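Local coordinates for putative uncharacterized protein PH0242 (Pyrococcus horikoshii, PDB 3VU1) that forms the largely beta-stranded C-terminal globular domain of an archaeal oligosaccharyltransferase, AglB, and carries a bound calcium ion, at residues 420-425 with 443-448; 392-397 with 470-475; 386-391 with 425-430; 375-380 with 436-441; 342-347 with 474-479. All coordinates share one frame; numbering follows the deposited sequence.

In the fold
Four of the contacts are strand pairings of one antiparallel sheet system, and interaction 1 packs a strand of it against a turn; all lie on one side of the chain's centre. Interaction 2 and interaction 3 share strand 385-401, which pairs with 464-487 in the first and with 412-431 in the second; their centres are about 16 Å apart. Strand 464-487 then continues into interaction 5, its centre about 10 Å from that of interaction 3, where Asp388 O takes a probable hydrogen bond from Ile476 N (2.8 Å). Leu425 belongs to both interaction 1 and interaction 3, and its CD1 reaches Leu375 CD2 of interaction 4. None of the contacts supplies a calcium ligand; in interaction 5 the Gln343 side chain is about 12 Å from the ion.

Interaction 1. Residues 420-425 with 443-448; sequences FFITKL and EMPKNA
Ile422 makes most of the apolar contact with the turn at Pro445 and Ala448. Its CG2, anti to the backbone N, reaches the Pro445 ring at CD, 3.7 Å away, and equally the CB of Ala448. CD1, at the end of the other branch, has Met444 SD at 4.4 Å. From the next residue, the Thr423 methyl CG2 lies 3.8 Å from the carbonyl oxygen of Glu443. Leu425 touches more loosely, CD2 to Glu443 N. Ile422 and Thr423 both face Leu391 in a classic beta bulge on strand 412-431, and this puts two consecutive side chains toward the segment 443-448. That segment leaves strand 434-443 and bends through a type II beta turn from Pro445 to Ala448, ahead of helix 448-460. The aromatic contact is at the end: the CZ rim of the Phe420 ring lies 3.9 Å from Ala448 O, which sits at the ring edge near its plane. The same ring also meets that of Tyr452 in the helix, and Met444 packs on Val471 and Leu391.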
# COMPACT_ATOMS: atom_id res chain seq x y z
N PHE A 420 -17.03 1.64 10.00
CA PHE A 420 -17.62 1.14 11.22
C PHE A 420 -18.67 0.12 10.88
O PHE A 420 -19.27 0.18 9.81
CB PHE A 420 -18.15 2.25 12.16
CG PHE A 420 -19.21 3.15 11.55
CD1 PHE A 420 -18.86 4.36 10.94
CD2 PHE A 420 -20.57 2.82 11.65
CE1 PHE A 420 -19.86 5.21 10.42
CE2 PHE A 420 -21.56 3.66 11.11
CZ PHE A 420 -21.21 4.86 10.50
N PHE A 421 -18.85 -0.84 11.77
CA PHE A 421 -19.86 -1.87 11.60
C PHE A 421 -21.22 -1.37 12.08
O PHE A 421 -21.37 -1.01 13.24
CB PHE A 421 -19.44 -3.14 12.31
CG PHE A 421 -18.26 -3.80 11.67
CD1 PHE A 421 -17.03 -3.85 12.30
CD2 PHE A 421 -18.38 -4.35 10.38
CE1 PHE A 421 -15.94 -4.45 11.69
CE2 PHE A 421 -17.29 -4.96 9.76
CZ PHE A 421 -16.07 -5.01 10.41
N ILE A 422 -22.19 -1.34 11.17
CA ILE A 422 -23.53 -0.83 11.46
C ILE A 422 -24.30 -1.87 12.28
O ILE A 422 -24.81 -1.57 13.34
CB ILE A 422 -24.31 -0.49 10.17
CG1 ILE A 422 -23.55 0.52 9.31
CG2 ILE A 422 -25.71 0.04 10.48
CD1 ILE A 422 -23.79 0.31 7.83
N THR A 423 -24.36 -3.11 11.77
CA THR A 423 -25.13 -4.15 12.41
C THR A 423 -24.61 -5.52 11.98
O THR A 423 -24.10 -5.68 10.86
CB THR A 423 -26.63 -4.05 12.04
OG1 THR A 423 -27.35 -5.03 12.79
CG2 THR A 423 -26.87 -4.33 10.54
N LYS A 424 -24.76 -6.49 12.87
CA LYS A 424 -24.38 -7.87 12.63
C LYS A 424 -25.60 -8.56 12.06
O LYS A 424 -26.67 -8.38 12.58
CB LYS A 424 -23.99 -8.51 13.95
CG LYS A 424 -23.15 -9.77 13.83
CD LYS A 424 -22.59 -10.06 15.21
CE LYS A 424 -21.59 -11.19 15.18
NZ LYS A 424 -21.24 -11.59 16.57
N LEU A 425 -25.45 -9.32 10.99
CA LEU A 425 -26.62 -9.92 10.35
C LEU A 425 -26.78 -11.39 10.64
O LEU A 425 -27.89 -11.91 10.59
CB LEU A 425 -26.61 -9.71 8.83
CG LEU A 425 -26.71 -8.33 8.18
CD1 LEU A 425 -26.67 -8.50 6.67
CD2 LEU A 425 -27.96 -7.58 8.61
N GLU A 443 -31.82 -5.56 8.59
CA GLU A 443 -32.42 -4.36 9.16
C GLU A 443 -31.39 -3.20 9.22
O GLU A 443 -30.42 -3.24 9.98
CB GLU A 443 -32.90 -4.69 10.57
CG GLU A 443 -34.29 -4.23 10.98
CD GLU A 443 -34.76 -4.99 12.23
OE1 GLU A 443 -35.74 -5.78 12.14
OE2 GLU A 443 -34.13 -4.84 13.30
N MET A 444 -31.61 -2.16 8.43
CA MET A 444 -30.81 -0.95 8.59
C MET A 444 -31.43 -0.07 9.68
O MET A 444 -32.59 0.36 9.55
CB MET A 444 -30.74 -0.14 7.28
CG MET A 444 -29.69 -0.61 6.28
SD MET A 444 -27.99 -0.22 6.74
CE MET A 444 -27.88 1.55 6.50
N PRO A 445 -30.68 0.21 10.75
CA PRO A 445 -31.18 1.20 11.70
C PRO A 445 -31.34 2.52 10.98
O PRO A 445 -30.47 2.89 10.22
CB PRO A 445 -30.05 1.31 12.72
CG PRO A 445 -29.25 0.07 12.56
CD PRO A 445 -29.36 -0.30 11.11
N LYS A 446 -32.45 3.21 11.19
CA LYS A 446 -32.55 4.59 10.68
C LYS A 446 -31.51 5.45 11.43
O LYS A 446 -31.17 5.15 12.59
CB LYS A 446 -34.01 5.12 10.77
CG LYS A 446 -34.67 5.32 12.16
CD LYS A 446 -34.34 4.29 13.25
CE LYS A 446 -34.97 2.90 13.09
NZ LYS A 446 -36.34 2.76 13.65
N ASN A 447 -30.96 6.46 10.78
CA ASN A 447 -29.91 7.29 11.41
C ASN A 447 -28.48 6.71 11.49
O ASN A 447 -27.57 7.41 11.97
CB ASN A 447 -30.32 7.73 12.83
CG ASN A 447 -31.70 8.31 12.88
OD1 ASN A 447 -31.97 9.36 12.28
ND2 ASN A 447 -32.60 7.64 13.61
N ALA A 448 -28.27 5.46 11.06
CA ALA A 448 -26.91 4.90 11.06
C ALA A 448 -25.91 5.80 10.29
O ALA A 448 -24.85 6.16 10.80
CB ALA A 448 -26.91 3.49 10.52

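Interaction 2. Residues 392-397 with 470-475; sequences RATFIY and RVEPVF
Arg392 and Glu472 form a hydrogen-bonded pair in the antiparallel ladder joining strand 385-401 to strand 464-487. Their backbones exchange two bonds, Arg392 N to Glu472 O (2.8 Å) and Glu472 N back to Arg392 O (3.0 Å). Thr394 and Arg470 repeat the pattern two residues on, with the non-hydrogen-bonded pair Ala393 and Val471 in between. The two short strand segments run at 147° to each other.

On the face carrying Arg392, Thr394 and Glu472, the Arg392 and Glu472 side chains lie side by side and point the same way. Arg392 NH2 makes a salt bridge to Glu472 OE2, 3.2 Å long. The carboxylate oxygen sits at the guanidinium edge, nearly in its plane, yet NH2 approaches from well above the carboxylate plane, the two planes being 70° apart. A water ties the group together: it donates to Arg392 O and Glu472 OE2 and accepts from Arg392 NE and Thr394 OG1. The arginine chain bends at chi3 (54°), which places NE; Val474 CG2 lies over the centre of one guanidinium face, 3.5 Å from CZ. Outside the ladder, Arg392 NH1 hydrogen-bonds to Ser81 O and Arg470 NE forms a salt bridge to Asp59. On the other face of the sheet the Ala393 side chain touches Phe420 and Ile422 of strand 412-431.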
# COMPACT_ATOMS: atom_id res chain seq x y z
N ARG A 392 -21.42 -2.87 6.92
CA ARG A 392 -20.31 -1.99 7.24
C ARG A 392 -20.46 -0.68 6.52
O ARG A 392 -20.76 -0.66 5.33
CB ARG A 392 -18.95 -2.62 6.87
CG ARG A 392 -17.78 -1.94 7.58
CD ARG A 392 -16.44 -2.34 7.00
NE ARG A 392 -16.41 -2.11 5.56
CZ ARG A 392 -15.60 -2.73 4.71
NH1 ARG A 392 -14.73 -3.65 5.13
NH2 ARG A 392 -15.68 -2.45 3.44
N ALA A 393 -20.23 0.41 7.23
CA ALA A 393 -20.22 1.72 6.59
C ALA A 393 -18.79 2.19 6.32
O ALA A 393 -17.88 1.90 7.13
CB ALA A 393 -20.96 2.76 7.45
N THR A 394 -18.61 2.90 5.20
CA THR A 394 -17.35 3.55 4.89
C THR A 394 -17.66 4.96 4.43
O THR A 394 -18.39 5.14 3.46
CB THR A 394 -16.54 2.82 3.78
OG1 THR A 394 -16.33 1.45 4.13
CG2 THR A 394 -15.17 3.44 3.60
N PHE A 395 -17.12 5.94 5.16
CA PHE A 395 -17.16 7.34 4.76
C PHE A 395 -15.80 7.79 4.26
O PHE A 395 -14.80 7.78 5.00
CB PHE A 395 -17.52 8.23 5.96
CG PHE A 395 -18.96 8.18 6.37
CD1 PHE A 395 -19.77 9.30 6.17
CD2 PHE A 395 -19.50 7.05 6.97
CE1 PHE A 395 -21.10 9.28 6.56
CE2 PHE A 395 -20.83 7.03 7.35
CZ PHE A 395 -21.63 8.14 7.14
N ILE A 396 -15.73 8.18 2.99
CA ILE A 396 -14.53 8.81 2.49
C ILE A 396 -14.88 10.28 2.36
O ILE A 396 -15.86 10.64 1.68
CB ILE A 396 -14.08 8.24 1.13
CG1 ILE A 396 -13.43 6.88 1.34
CG2 ILE A 396 -13.09 9.19 0.48
CD1 ILE A 396 -13.26 6.05 0.06
N TYR A 397 -14.08 11.12 3.01
CA TYR A 397 -14.31 12.55 2.96
C TYR A 397 -13.04 13.39 2.99
O TYR A 397 -11.95 12.88 3.26
CB TYR A 397 -15.23 12.96 4.11
CG TYR A 397 -14.72 12.58 5.49
CD1 TYR A 397 -14.07 13.52 6.29
CD2 TYR A 397 -14.90 11.29 6.00
CE1 TYR A 397 -13.62 13.20 7.56
CE2 TYR A 397 -14.46 10.97 7.27
CZ TYR A 397 -13.81 11.93 8.05
OH TYR A 397 -13.37 11.63 9.31
N ARG A 470 -20.47 4.32 1.70
CA ARG A 470 -20.82 2.98 1.24
C ARG A 470 -21.45 2.20 2.36
O ARG A 470 -21.12 2.39 3.55
CB ARG A 470 -19.57 2.23 0.79
CG ARG A 470 -18.85 2.94 -0.32
CD ARG A 470 -17.76 2.08 -0.87
NE ARG A 470 -17.22 2.70 -2.06
CZ ARG A 470 -16.73 2.01 -3.08
NH1 ARG A 470 -16.73 0.68 -3.05
NH2 ARG A 470 -16.28 2.67 -4.13
N VAL A 471 -22.35 1.29 1.98
CA VAL A 471 -22.95 0.38 2.93
C VAL A 471 -22.81 -0.97 2.29
O VAL A 471 -23.35 -1.22 1.21
CB VAL A 471 -24.42 0.73 3.21
CG1 VAL A 471 -25.07 -0.34 4.08
CG2 VAL A 471 -24.50 2.09 3.88
N GLU A 472 -22.05 -1.85 2.94
CA GLU A 472 -21.53 -3.02 2.28
C GLU A 472 -21.66 -4.20 3.17
O GLU A 472 -21.58 -4.06 4.39
CB GLU A 472 -20.06 -2.84 1.95
CG GLU A 472 -19.73 -1.74 0.94
CD GLU A 472 -18.24 -1.68 0.66
OE1 GLU A 472 -17.79 -2.39 -0.25
OE2 GLU A 472 -17.53 -0.92 1.34
N PRO A 473 -21.89 -5.38 2.58
CA PRO A 473 -21.86 -6.59 3.35
C PRO A 473 -20.40 -7.06 3.48
O PRO A 473 -19.64 -6.96 2.53
CB PRO A 473 -22.67 -7.55 2.50
CG PRO A 473 -22.37 -7.11 1.12
CD PRO A 473 -22.33 -5.61 1.20
N VAL A 474 -20.02 -7.51 4.67
CA VAL A 474 -18.64 -7.84 4.98
C VAL A 474 -18.65 -9.12 5.81
O VAL A 474 -19.40 -9.21 6.80
CB VAL A 474 -17.93 -6.67 5.75
CG1 VAL A 474 -16.59 -7.10 6.32
CG2 VAL A 474 -17.73 -5.47 4.85
N PHE A 475 -17.84 -10.09 5.39
CA PHE A 475 -17.71 -11.36 6.10
C PHE A 475 -16.47 -11.33 6.96
O PHE A 475 -15.38 -11.22 6.43
CB PHE A 475 -17.64 -12.51 5.11
CG PHE A 475 -18.91 -12.74 4.37
CD1 PHE A 475 -19.24 -11.98 3.24
CD2 PHE A 475 -19.82 -13.71 4.81
CE1 PHE A 475 -20.44 -12.20 2.55
CE2 PHE A 475 -21.03 -13.92 4.13
CZ PHE A 475 -21.33 -13.17 3.00
O HOH W 1 -18.23 -0.32 3.81

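Interaction 3. Residues 386-391 with 425-430; sequences TADLYL and LKEGIK
Leu425 packs on Leu389 and Leu391 across the beta hairpin of strands 385-401 and 412-431, where Leu425 and Lys426 both face Leu389 in a classic beta bulge. Its CB lies 3.5 Å from Leu389 O. CG, placed anti to the carbonyl carbon, comes to 4.1 Å from Leu391 CG. Beyond it the tips divide: CD1 fits between Leu391 CD2 at 3.7 Å and Leu389 CD2 at 3.8 Å, while CD2 stays beside Leu391 CG. Strand 434-443 adds Val440 and Ala442 against the same leucine. The backbone of Leu425 is held as well, its N giving a nearly straight bond to Leu389 O.

Further along, the chain turns a corner at Glu427 and a G1 bulge follows, with Gly428 and Ile429 both opposite Ala387. Ala387 N and O each bond to Ile429, and Ile429 CD1 reaches Leu389 CB. The positive phi of Gly428 (59°) belongs to this bulge. Gly428 N donates to Asp388 OD2 at 3.2 Å, nearly in line with the C-O bond of that oxygen.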
# COMPACT_ATOMS: atom_id res chain seq x y z
N THR A 386 -15.48 -20.01 9.08
CA THR A 386 -16.71 -19.70 9.76
C THR A 386 -16.76 -18.19 9.93
O THR A 386 -15.94 -17.59 10.61
CB THR A 386 -16.80 -20.49 11.07
OG1 THR A 386 -16.92 -21.87 10.72
CG2 THR A 386 -18.01 -20.05 11.94
N ALA A 387 -17.73 -17.58 9.27
CA ALA A 387 -17.82 -16.13 9.20
C ALA A 387 -19.01 -15.58 9.97
O ALA A 387 -19.98 -16.26 10.20
CB ALA A 387 -17.88 -15.67 7.75
N ASP A 388 -18.87 -14.33 10.38
CA ASP A 388 -19.98 -13.49 10.76
C ASP A 388 -20.21 -12.52 9.59
O ASP A 388 -19.25 -12.14 8.89
CB ASP A 388 -19.63 -12.73 12.04
CG ASP A 388 -19.51 -13.66 13.25
OD1 ASP A 388 -19.10 -13.17 14.33
OD2 ASP A 388 -19.82 -14.88 13.12
N LEU A 389 -21.47 -12.15 9.36
CA LEU A 389 -21.80 -11.21 8.29
C LEU A 389 -22.25 -9.88 8.88
O LEU A 389 -23.18 -9.86 9.67
CB LEU A 389 -22.88 -11.79 7.39
CG LEU A 389 -23.56 -10.88 6.36
CD1 LEU A 389 -22.56 -10.26 5.38
CD2 LEU A 389 -24.69 -11.63 5.63
N TYR A 390 -21.60 -8.79 8.50
CA TYR A 390 -22.02 -7.48 9.00
C TYR A 390 -22.47 -6.57 7.88
O TYR A 390 -22.20 -6.83 6.69
CB TYR A 390 -20.87 -6.76 9.73
CG TYR A 390 -20.40 -7.37 11.01
CD1 TYR A 390 -19.59 -8.52 11.00
CD2 TYR A 390 -20.72 -6.80 12.23
CE1 TYR A 390 -19.14 -9.08 12.18
CE2 TYR A 390 -20.28 -7.36 13.41
CZ TYR A 390 -19.49 -8.49 13.38
OH TYR A 390 -19.05 -9.05 14.55
N LEU A 391 -23.12 -5.48 8.26
CA LEU A 391 -23.26 -4.35 7.37
C LEU A 391 -22.25 -3.34 7.86
O LEU A 391 -22.23 -3.01 9.05
CB LEU A 391 -24.67 -3.76 7.38
CG LEU A 391 -25.85 -4.56 6.79
CD1 LEU A 391 -27.06 -3.62 6.71
CD2 LEU A 391 -25.57 -5.19 5.43
N LEU A 425 -25.45 -9.32 10.99
CA LEU A 425 -26.62 -9.92 10.35
C LEU A 425 -26.78 -11.39 10.64
O LEU A 425 -27.89 -11.91 10.59
CB LEU A 425 -26.61 -9.71 8.83
CG LEU A 425 -26.71 -8.33 8.18
CD1 LEU A 425 -26.67 -8.50 6.67
CD2 LEU A 425 -27.96 -7.58 8.61
N LYS A 426 -25.67 -12.07 10.92
CA LYS A 426 -25.69 -13.52 11.15
C LYS A 426 -24.36 -13.97 11.73
O LYS A 426 -23.30 -13.53 11.29
CB LYS A 426 -25.98 -14.27 9.83
CG LYS A 426 -26.07 -15.79 9.93
CD LYS A 426 -27.38 -16.26 10.56
CE LYS A 426 -27.90 -17.50 9.84
NZ LYS A 426 -28.20 -17.19 8.40
N GLU A 427 -24.42 -14.84 12.74
CA GLU A 427 -23.23 -15.46 13.31
C GLU A 427 -23.05 -16.81 12.65
O GLU A 427 -24.01 -17.39 12.17
CB GLU A 427 -23.39 -15.66 14.81
CG GLU A 427 -23.36 -14.39 15.63
CD GLU A 427 -23.22 -14.65 17.13
OE1 GLU A 427 -23.44 -15.80 17.58
OE2 GLU A 427 -22.89 -13.67 17.85
N GLY A 428 -21.82 -17.30 12.63
CA GLY A 428 -21.52 -18.69 12.29
C GLY A 428 -21.95 -19.21 10.94
O GLY A 428 -22.39 -20.35 10.84
N ILE A 429 -21.83 -18.40 9.90
CA ILE A 429 -21.99 -18.90 8.54
C ILE A 429 -20.81 -19.78 8.18
O ILE A 429 -19.66 -19.38 8.35
CB ILE A 429 -22.08 -17.76 7.51
CG1 ILE A 429 -23.21 -16.81 7.88
CG2 ILE A 429 -22.26 -18.33 6.11
CD1 ILE A 429 -23.27 -15.55 7.04
N LYS A 430 -21.08 -20.99 7.69
CA LYS A 430 -20.03 -21.88 7.22
C LYS A 430 -19.77 -21.63 5.75
O LYS A 430 -20.55 -22.06 4.92
CB LYS A 430 -20.41 -23.35 7.45
CG LYS A 430 -19.98 -23.92 8.80
CD LYS A 430 -20.34 -25.41 8.90
CE LYS A 430 -19.26 -26.26 9.55
NZ LYS A 430 -19.19 -26.04 11.02

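Interaction 4. Residues 375-380 with 436-441; sequences LELKVG and NEIVVN
Leu375, Leu377 and Val379 pair in turn with Val440, Ile438 and Asn436, each as a hydrogen-bonded pair of an antiparallel ladder whose strand segments run at 157°. The backbone bonds alternate direction, as in Leu377 N to Ile438 O (3.0 Å) and Ile438 N to Leu377 O (2.8 Å). At the Asn436 end Val379 N still bonds normally to Asn436 O, but Val379 O receives two weak bonds, from Asn436 N and from Asn436 ND2 (3.4 Å), while ND2 also bonds to Arg432 O.

The apolar contacts share the face of those three pairs. Leu375 CD2 lies beside Val440 CG2 at 3.9 Å, and Leu377 CD1 meets Ile438 CG2 at 3.8 Å. On the opposite face Lys378 and Glu437 run side by side, touching through CG atoms 3.5 Å apart; Lys378 NZ and Glu437 OE2 are 5.8 Å apart, not in contact.

Strand 336-356 flanks 372-381 on its other edge, and the Leu377 and Val379 side chains reach Phe475 of strand 464-487.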
# COMPACT_ATOMS: atom_id res chain seq x y z
N LEU A 375 -31.98 -10.45 1.77
CA LEU A 375 -30.75 -10.05 1.11
C LEU A 375 -30.11 -11.30 0.60
O LEU A 375 -29.94 -12.26 1.36
CB LEU A 375 -29.83 -9.37 2.13
CG LEU A 375 -28.33 -9.18 1.86
CD1 LEU A 375 -28.08 -8.13 0.79
CD2 LEU A 375 -27.61 -8.83 3.17
N GLU A 376 -29.77 -11.30 -0.69
CA GLU A 376 -29.18 -12.47 -1.36
C GLU A 376 -27.81 -12.17 -1.97
O GLU A 376 -27.69 -11.34 -2.88
CB GLU A 376 -30.11 -13.02 -2.44
CG GLU A 376 -31.44 -13.57 -1.94
CD GLU A 376 -32.61 -13.21 -2.87
OE1 GLU A 376 -32.65 -13.69 -4.03
OE2 GLU A 376 -33.49 -12.42 -2.42
N LEU A 377 -26.78 -12.84 -1.45
CA LEU A 377 -25.40 -12.64 -1.87
C LEU A 377 -24.85 -13.95 -2.36
O LEU A 377 -25.19 -15.01 -1.84
CB LEU A 377 -24.52 -12.25 -0.68
CG LEU A 377 -24.93 -11.08 0.18
CD1 LEU A 377 -24.51 -11.32 1.62
CD2 LEU A 377 -24.30 -9.82 -0.36
N LYS A 378 -23.98 -13.86 -3.35
CA LYS A 378 -23.13 -14.96 -3.72
C LYS A 378 -21.69 -14.46 -3.54
O LYS A 378 -21.29 -13.43 -4.11
CB LYS A 378 -23.43 -15.41 -5.17
CG LYS A 378 -24.28 -16.67 -5.28
CD LYS A 378 -25.56 -16.52 -6.13
CE LYS A 378 -25.33 -15.97 -7.55
NZ LYS A 378 -24.44 -16.81 -8.40
N VAL A 379 -20.93 -15.17 -2.72
CA VAL A 379 -19.57 -14.77 -2.40
C VAL A 379 -18.58 -15.91 -2.59
O VAL A 379 -18.90 -17.06 -2.31
CB VAL A 379 -19.49 -14.18 -0.97
CG1 VAL A 379 -19.96 -15.20 0.06
CG2 VAL A 379 -18.09 -13.69 -0.67
N GLY A 380 -17.38 -15.58 -3.08
CA GLY A 380 -16.31 -16.56 -3.30
C GLY A 380 -15.17 -16.41 -2.31
O GLY A 380 -14.74 -15.28 -2.02
N ASN A 436 -20.54 -19.33 -2.69
CA ASN A 436 -21.39 -19.55 -1.54
C ASN A 436 -22.63 -18.71 -1.66
O ASN A 436 -22.51 -17.50 -1.78
CB ASN A 436 -20.69 -19.11 -0.27
CG ASN A 436 -19.60 -20.05 0.15
OD1 ASN A 436 -19.82 -20.94 0.96
ND2 ASN A 436 -18.40 -19.86 -0.41
N GLU A 437 -23.81 -19.33 -1.63
CA GLU A 437 -25.06 -18.56 -1.66
C GLU A 437 -25.51 -18.24 -0.26
O GLU A 437 -25.53 -19.12 0.59
CB GLU A 437 -26.17 -19.31 -2.37
CG GLU A 437 -26.07 -19.33 -3.88
CD GLU A 437 -26.95 -20.40 -4.47
OE1 GLU A 437 -28.18 -20.38 -4.22
OE2 GLU A 437 -26.42 -21.27 -5.19
N ILE A 438 -25.87 -16.99 -0.03
CA ILE A 438 -26.23 -16.54 1.30
C ILE A 438 -27.55 -15.78 1.28
O ILE A 438 -27.75 -14.88 0.45
CB ILE A 438 -25.09 -15.73 1.97
CG1 ILE A 438 -24.13 -16.66 2.71
CG2 ILE A 438 -25.61 -14.73 2.98
CD1 ILE A 438 -23.01 -17.19 1.85
N VAL A 439 -28.44 -16.16 2.21
CA VAL A 439 -29.75 -15.54 2.35
C VAL A 439 -30.03 -15.18 3.81
O VAL A 439 -29.90 -16.02 4.69
CB VAL A 439 -30.87 -16.46 1.81
CG1 VAL A 439 -32.18 -15.70 1.73
CG2 VAL A 439 -30.50 -17.05 0.44
N VAL A 440 -30.40 -13.92 4.07
CA VAL A 440 -30.59 -13.43 5.44
C VAL A 440 -31.57 -12.26 5.45
O VAL A 440 -31.75 -11.59 4.43
CB VAL A 440 -29.26 -12.98 6.14
CG1 VAL A 440 -28.35 -14.17 6.43
CG2 VAL A 440 -28.52 -11.90 5.35
N ASN A 441 -32.20 -12.04 6.61
CA ASN A 441 -33.04 -10.86 6.85
C ASN A 441 -32.18 -9.71 7.33
O ASN A 441 -31.34 -9.87 8.23
CB ASN A 441 -34.14 -11.15 7.88
CG ASN A 441 -35.27 -12.02 7.33
OD1 ASN A 441 -35.49 -12.11 6.11
ND2 ASN A 441 -35.99 -12.65 8.24

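Interaction 5. Residues 342-347 with 474-479; sequences AQKGPV and VFIVEK
Gly345 and Val477 are joined by two backbone hydrogen bonds across the antiparallel ladder of strands 336-356 and 464-487, Gly345 N giving to Val477 O at 2.9 Å and Val477 N to Gly345 O at 3.1 Å. Gln343 and Lys479 exchange a second such pair, and Val347 N donates to Phe475 O. A water bridges Phe475 N and Val347 O, accepting from the amide and donating to the carbonyl.

Pro346 has no N-H, but its carbonyl oxygen is used: Lys479 NZ bonds to it at 3.0 Å. The lysine chain is extended from CG to NZ, running antiparallel to the Val347 side chain, with CE 3.8 Å from Val347 CG1. The ammonium also forms a salt bridge to Glu80. Lys344 NZ and Glu478 OE1, by contrast, are 4.2 Å apart, beyond a salt bridge. The amide end of Gln343 is satisfied outside the ladder, by Lys291 N and Asp289 O.

Apolar packing accompanies the bonds: Val347 CG2 touches Val477 CG2 at 3.6 Å, the two side chains crossing at about a right angle. With a carbonyl and a carboxylate both gripping it, the Lys479 ammonium is probably kept charged, linking strand 464-487 to Glu80.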
# COMPACT_ATOMS: atom_id res chain seq x y z
N ALA A 342 -2.69 -14.37 12.86
CA ALA A 342 -4.13 -14.62 12.69
C ALA A 342 -4.94 -13.70 13.62
O ALA A 342 -4.62 -13.56 14.80
CB ALA A 342 -4.49 -16.08 12.86
N GLN A 343 -5.94 -13.05 13.02
CA GLN A 343 -6.88 -12.19 13.72
C GLN A 343 -8.17 -12.02 12.86
O GLN A 343 -8.31 -12.61 11.78
CB GLN A 343 -6.23 -10.85 14.11
CG GLN A 343 -6.14 -9.82 13.01
CD GLN A 343 -5.65 -8.48 13.49
OE1 GLN A 343 -4.88 -8.41 14.43
NE2 GLN A 343 -6.08 -7.41 12.83
N LYS A 344 -9.12 -11.25 13.37
CA LYS A 344 -10.36 -11.01 12.68
C LYS A 344 -10.17 -10.11 11.46
O LYS A 344 -9.51 -9.07 11.54
CB LYS A 344 -11.34 -10.35 13.64
CG LYS A 344 -11.85 -11.26 14.74
CD LYS A 344 -12.65 -12.42 14.17
CE LYS A 344 -13.38 -13.20 15.26
NZ LYS A 344 -13.11 -14.66 15.06
N GLY A 345 -10.78 -10.48 10.34
CA GLY A 345 -10.76 -9.60 9.19
C GLY A 345 -11.61 -10.09 8.04
O GLY A 345 -12.19 -11.16 8.12
N PRO A 346 -11.69 -9.28 6.97
CA PRO A 346 -12.64 -9.55 5.90
C PRO A 346 -12.12 -10.50 4.85
O PRO A 346 -10.93 -10.43 4.50
CB PRO A 346 -12.85 -8.17 5.27
CG PRO A 346 -11.62 -7.39 5.59
CD PRO A 346 -11.10 -7.93 6.89
N VAL A 347 -13.01 -11.37 4.37
CA VAL A 347 -12.75 -12.25 3.24
C VAL A 347 -14.01 -12.26 2.39
O VAL A 347 -15.07 -11.81 2.83
CB VAL A 347 -12.44 -13.73 3.62
CG1 VAL A 347 -11.02 -13.89 4.17
CG2 VAL A 347 -13.46 -14.30 4.58
N VAL A 474 -20.02 -7.51 4.67
CA VAL A 474 -18.64 -7.84 4.98
C VAL A 474 -18.65 -9.12 5.81
O VAL A 474 -19.40 -9.21 6.80
CB VAL A 474 -17.93 -6.67 5.75
CG1 VAL A 474 -16.59 -7.10 6.32
CG2 VAL A 474 -17.73 -5.47 4.85
N PHE A 475 -17.84 -10.09 5.39
CA PHE A 475 -17.71 -11.36 6.10
C PHE A 475 -16.47 -11.33 6.96
O PHE A 475 -15.38 -11.22 6.43
CB PHE A 475 -17.64 -12.51 5.11
CG PHE A 475 -18.91 -12.74 4.37
CD1 PHE A 475 -19.24 -11.98 3.24
CD2 PHE A 475 -19.82 -13.71 4.81
CE1 PHE A 475 -20.44 -12.20 2.55
CE2 PHE A 475 -21.03 -13.92 4.13
CZ PHE A 475 -21.33 -13.17 3.00
N ILE A 476 -16.65 -11.43 8.28
CA ILE A 476 -15.53 -11.42 9.23
C ILE A 476 -15.18 -12.83 9.71
O ILE A 476 -16.05 -13.56 10.15
CB ILE A 476 -15.79 -10.51 10.44
CG1 ILE A 476 -16.07 -9.08 10.00
CG2 ILE A 476 -14.61 -10.54 11.41
CD1 ILE A 476 -15.05 -8.52 9.05
N VAL A 477 -13.91 -13.20 9.61
CA VAL A 477 -13.41 -14.51 10.00
C VAL A 477 -12.09 -14.34 10.74
O VAL A 477 -11.52 -13.23 10.71
CB VAL A 477 -13.16 -15.39 8.77
CG1 VAL A 477 -14.45 -15.61 7.99
CG2 VAL A 477 -12.10 -14.78 7.87
N GLU A 478 -11.62 -15.40 11.41
CA GLU A 478 -10.20 -15.47 11.83
C GLU A 478 -9.44 -15.68 10.55
O GLU A 478 -9.62 -16.69 9.87
CB GLU A 478 -9.89 -16.63 12.77
CG GLU A 478 -9.95 -16.28 14.25
CD GLU A 478 -8.73 -15.51 14.79
OE1 GLU A 478 -8.92 -14.36 15.26
OE2 GLU A 478 -7.60 -16.06 14.79
N LYS A 479 -8.63 -14.69 10.20
CA LYS A 479 -7.96 -14.68 8.92
C LYS A 479 -6.47 -14.85 9.20
O LYS A 479 -5.96 -14.34 10.22
CB LYS A 479 -8.26 -13.35 8.22
CG LYS A 479 -7.93 -13.29 6.74
CD LYS A 479 -8.13 -11.90 6.19
CE LYS A 479 -7.85 -11.89 4.69
NZ LYS A 479 -7.99 -10.53 4.10
O HOH W 2 -16.47 -9.70 2.85